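Local coordinates for protein superoxide dismutase [Mn], mitochondrial (Saccharomyces cerevisiae S288C, PDB 4F6E) that converts superoxide radicals into hydrogen peroxide and molecular oxygen at a manganese ion, one ion being bound in each subunit of a homotetramer, at residues Gly12-Glu15 / Pro16-Gly20; Asp155-Thr158 / Gly159-Pro163. The protein carries 2 engineered substitutions. All coordinates share one frame; numbering follows the deposited sequence.

Interaction 1 (Gly12-Glu15 / Pro16-Gly20); sequences GALE and PYISG
Chi1 of Glu-15 (-67°) sets CG beside its own backbone N, and a bend at chi2 (-83°) then folds the carboxylate back until OE2 meets the backbone N of Gly-20, the first residue of helix 20-27. The motif is a type VIa beta turn, Leu-14 to Tyr-17, with the cis peptide bond between Glu-15 and Pro-16 at its centre, leading into the N terminus of that helix in the alpha-hairpin domain. The bond from Gly-20 N to Glu-15 OE2 is 2.8 Å long and nearly straight, though the N-H arrives from above the carboxylate plane. An acidic group at this helix start would probably be favoured by the helix dipole. Ser-19 is the N-cap, its OG taking the N-H of Ile-22.

Inside the loop, the carbonyl O of Leu-14 serves two donors. Ile-18 N gives it a straight bond of 3.1 Å, and Tyr-17 N a weak, bent one. On the buried side Leu-14 CB packs against Ile-18 CB at 4.1 Å, and both side chains also lean on Asn-23 of the helix. Pro-16 CD sits over one face of the Tyr-17 ring, offset toward the rim. Gln-177 grips the loop from outside, bonded to Pro-16 O and Ser-19 N. A water completes the closure, accepting from Leu-14 N at 2.8 Å and donating to Ile-18 O at 2.7 Å.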
loop_
_atom_site.group_PDB
_atom_site.type_symbol
_atom_site.label_atom_id
_atom_site.label_comp_id
_atom_site.label_asym_id
_atom_site.label_seq_id
_atom_site.Cartn_x
_atom_site.Cartn_y
_atom_site.Cartn_z
ATOM N N GLY A 12 -10.259 26.129 23.449
ATOM C CA GLY A 12 -11.578 25.772 23.938
ATOM C C GLY A 12 -12.731 26.350 23.129
ATOM O O GLY A 12 -13.891 26.243 23.537
ATOM N N ALA A 13 -12.433 26.940 21.974
ATOM C CA ALA A 13 -13.459 27.674 21.219
ATOM C C ALA A 13 -14.452 26.786 20.452
ATOM O O ALA A 13 -15.519 27.255 20.039
ATOM C CB ALA A 13 -12.811 28.688 20.268
ATOM N N LEU A 14 -14.100 25.515 20.276
ATOM C CA LEU A 14 -14.929 24.583 19.515
ATOM C C LEU A 14 -15.811 23.690 20.407
ATOM O O LEU A 14 -16.456 22.746 19.923
ATOM C CB LEU A 14 -14.044 23.721 18.619
ATOM C CG LEU A 14 -13.062 24.509 17.754
ATOM C CD1 LEU A 14 -12.373 23.535 16.811
ATOM C CD2 LEU A 14 -13.770 25.632 16.977
ATOM N N GLU A 15 -15.831 23.993 21.703
ATOM C CA GLU A 15 -16.697 23.281 22.644
ATOM C C GLU A 15 -18.164 23.489 22.291
ATOM O O GLU A 15 -18.537 24.559 21.813
ATOM C CB GLU A 15 -16.458 23.803 24.062
ATOM C CG GLU A 15 -15.084 23.486 24.648
ATOM C CD GLU A 15 -14.979 22.092 25.248
ATOM O OE1 GLU A 15 -15.969 21.324 25.203
ATOM O OE2 GLU A 15 -13.890 21.758 25.773
ATOM N N PRO A 16 -19.010 22.471 22.531
ATOM C CA PRO A 16 -18.672 21.170 23.113
ATOM C C PRO A 16 -18.365 20.117 22.046
ATOM O O PRO A 16 -18.227 18.938 22.372
ATOM C CB PRO A 16 -19.964 20.795 23.849
ATOM C CG PRO A 16 -21.031 21.379 22.999
ATOM C CD PRO A 16 -20.470 22.654 22.405
ATOM N N TYR A 17 -18.255 20.529 20.784
ATOM C CA TYR A 17 -18.159 19.571 19.697
ATOM C C TYR A 17 -16.782 18.923 19.636
ATOM O O TYR A 17 -16.662 17.715 19.432
ATOM C CB TYR A 17 -18.528 20.253 18.371
ATOM C CG TYR A 17 -19.852 20.982 18.471
ATOM C CD1 TYR A 17 -21.046 20.277 18.564
ATOM C CD2 TYR A 17 -19.905 22.373 18.508
ATOM C CE1 TYR A 17 -22.256 20.937 18.683
ATOM C CE2 TYR A 17 -21.104 23.036 18.615
ATOM C CZ TYR A 17 -22.274 22.313 18.702
ATOM O OH TYR A 17 -23.473 22.973 18.818
ATOM N N ILE A 18 -15.742 19.730 19.831
ATOM C CA ILE A 18 -14.385 19.223 19.992
ATOM C C ILE A 18 -13.812 19.811 21.268
ATOM O O ILE A 18 -13.783 21.035 21.440
ATOM C CB ILE A 18 -13.470 19.621 18.814
ATOM C CG1 ILE A 18 -13.999 19.049 17.502
ATOM C CG2 ILE A 18 -12.059 19.126 19.071
ATOM C CD1 ILE A 18 -13.118 19.415 16.294
ATOM N N SER A 19 -13.380 18.948 22.181
ATOM C CA SER A 19 -12.969 19.429 23.495
ATOM C C SER A 19 -11.661 20.215 23.430
ATOM O O SER A 19 -10.790 19.948 22.584
ATOM C CB SER A 19 -12.858 18.261 24.475
ATOM O OG SER A 19 -11.554 17.712 24.473
ATOM N N GLY A 20 -11.549 21.213 24.302
ATOM C CA GLY A 20 -10.341 22.006 24.411
ATOM C C GLY A 20 -9.122 21.173 24.749
ATOM O O GLY A 20 -8.024 21.478 24.293
HETATM O O HOH W 1 -12.759 23.503 21.760
#

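Interaction 2 (Asp155-Thr158 / Gly159-Pro163); sequences DTVT and GPLVP
Val-157 meets Leu-161 and Pro-163, and Thr-158 meets Leu-161, around a type II' beta turn, Thr-158 to Leu-161, in the long connection between strands 148-152 and 165-168 of the C-terminal domain's antiparallel sheet. Thr-158 opens the turn. Its carbonyl O takes the N-H of Leu-161 at 3.2 Å; the bond is fairly straight at the hydrogen, 159°, but the donor stands above the carbonyl plane. Gly-159 and Pro-160 are the two corner residues, and Gly-159 has a positive phi of 61°, the backbone shape that a II' turn asks of its second residue. The CA-CB bond of Thr-158 points away from the returning chain, and the side chain packs on Arg-62 of the second subunit.

Val-157 does most of the apolar work across the turn. Its CB lies 3.9 Å from Leu-161 CB and 3.6 Å from Leu-161 O, beside the returning backbone. With chi1 at -72°, CG2 falls between the backbone N and the carbonyl carbon, and that methyl meets the Pro-163 ring, touching CB, CG and CD. Val-157 and the proline ring run alongside one another with opposite headings, and Phe-135 of strand 132-136 packs against both.

Leu-161 joins the contact through CB, which also approaches Thr-158 O at 3.8 Å. The turn's backbone carbonyls belong to a subunit interface: Arg-62 of the second subunit donates NE to Val-157 O and NH2 to Gly-159 O, with a weak further bond to Leu-161 O. Within the loop, the closest approach of Val-157 to the proline ring is CG2 to Pro-163 CB, 3.7 Å.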
loop_
_atom_site.group_PDB
_atom_site.type_symbol
_atom_site.label_atom_id
_atom_site.label_comp_id
_atom_site.label_asym_id
_atom_site.label_seq_id
_atom_site.Cartn_x
_atom_site.Cartn_y
_atom_site.Cartn_z
ATOM N N ASP A 155 -1.025 10.502 4.449
ATOM C CA ASP A 155 -1.123 10.766 3.019
ATOM C C ASP A 155 -2.057 11.956 2.824
ATOM O O ASP A 155 -2.946 12.205 3.638
ATOM C CB ASP A 155 -1.633 9.545 2.262
ATOM C CG ASP A 155 -0.657 8.373 2.312
ATOM O OD1 ASP A 155 0.507 8.563 2.727
ATOM O OD2 ASP A 155 -1.059 7.259 1.926
ATOM N N THR A 156 -1.847 12.711 1.756
ATOM C CA THR A 156 -2.677 13.893 1.546
ATOM C C THR A 156 -3.096 13.973 0.092
ATOM O O THR A 156 -2.702 13.132 -0.719
ATOM C CB THR A 156 -1.966 15.191 2.007
ATOM O OG1 THR A 156 -2.921 16.267 2.090
ATOM C CG2 THR A 156 -0.864 15.571 1.042
ATOM N N VAL A 157 -3.921 14.964 -0.232
ATOM C CA VAL A 157 -4.326 15.160 -1.620
ATOM C C VAL A 157 -3.392 16.151 -2.303
ATOM O O VAL A 157 -3.186 17.260 -1.822
ATOM C CB VAL A 157 -5.793 15.602 -1.729
ATOM C CG1 VAL A 157 -6.706 14.429 -1.399
ATOM C CG2 VAL A 157 -6.081 16.761 -0.783
ATOM N N THR A 158 -2.802 15.721 -3.414
ATOM C CA THR A 158 -1.810 16.542 -4.101
ATOM C C THR A 158 -2.183 16.739 -5.563
ATOM O O THR A 158 -3.181 16.200 -6.050
ATOM C CB THR A 158 -0.403 15.905 -4.028
ATOM O OG1 THR A 158 -0.414 14.643 -4.708
ATOM C CG2 THR A 158 0.026 15.693 -2.579
ATOM N N GLY A 159 -1.367 17.518 -6.262
ATOM C CA GLY A 159 -1.603 17.760 -7.670
ATOM C C GLY A 159 -2.939 18.438 -7.905
ATOM O O GLY A 159 -3.245 19.433 -7.263
ATOM N N PRO A 160 -3.754 17.876 -8.803
ATOM C CA PRO A 160 -4.989 18.559 -9.194
ATOM C C PRO A 160 -6.106 18.414 -8.179
ATOM O O PRO A 160 -7.160 19.015 -8.380
ATOM C CB PRO A 160 -5.377 17.853 -10.495
ATOM C CG PRO A 160 -4.793 16.485 -10.349
ATOM C CD PRO A 160 -3.512 16.664 -9.604
ATOM N N LEU A 161 -5.885 17.642 -7.118
ATOM C CA LEU A 161 -6.893 17.503 -6.068
ATOM C C LEU A 161 -6.677 18.539 -4.969
ATOM O O LEU A 161 -5.853 18.352 -4.063
ATOM C CB LEU A 161 -6.898 16.091 -5.480
ATOM C CG LEU A 161 -7.288 14.944 -6.409
ATOM C CD1 LEU A 161 -7.379 13.650 -5.597
ATOM C CD2 LEU A 161 -8.600 15.213 -7.132
ATOM N N VAL A 162 -7.445 19.621 -5.050
ATOM C CA VAL A 162 -7.357 20.709 -4.077
ATOM C C VAL A 162 -8.263 20.459 -2.873
ATOM O O VAL A 162 -9.468 20.294 -3.012
ATOM C CB VAL A 162 -7.728 22.042 -4.724
ATOM C CG1 VAL A 162 -7.551 23.191 -3.736
ATOM C CG2 VAL A 162 -6.862 22.260 -5.970
ATOM N N PRO A 163 -7.674 20.430 -1.675
ATOM C CA PRO A 163 -8.471 20.202 -0.460
ATOM C C PRO A 163 -9.338 21.413 -0.124
ATOM O O PRO A 163 -8.854 22.549 -0.127
ATOM C CB PRO A 163 -7.410 19.953 0.622
ATOM C CG PRO A 163 -6.163 20.635 0.096
ATOM C CD PRO A 163 -6.228 20.501 -1.409
#

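Overall arrangement
From the N terminus, interaction 1 comes first: residues 12-20 close a small loop that leads into helix 20-27, which carries the manganese ligand His-26. The chain then runs through the rest of the alpha-hairpin domain and the first two strands of the sheet before interaction 2 closes its own turn at 155-163, shortly before strand 165-168 with the ligand Asp-168. The two loops are in series and neither nest nor cross. They lie on opposite sides of the chain's centre, with nearest atoms about 17 Å apart. Interaction 1 ties its loop to the region around Gln-177, whereas interaction 2 faces a second subunit.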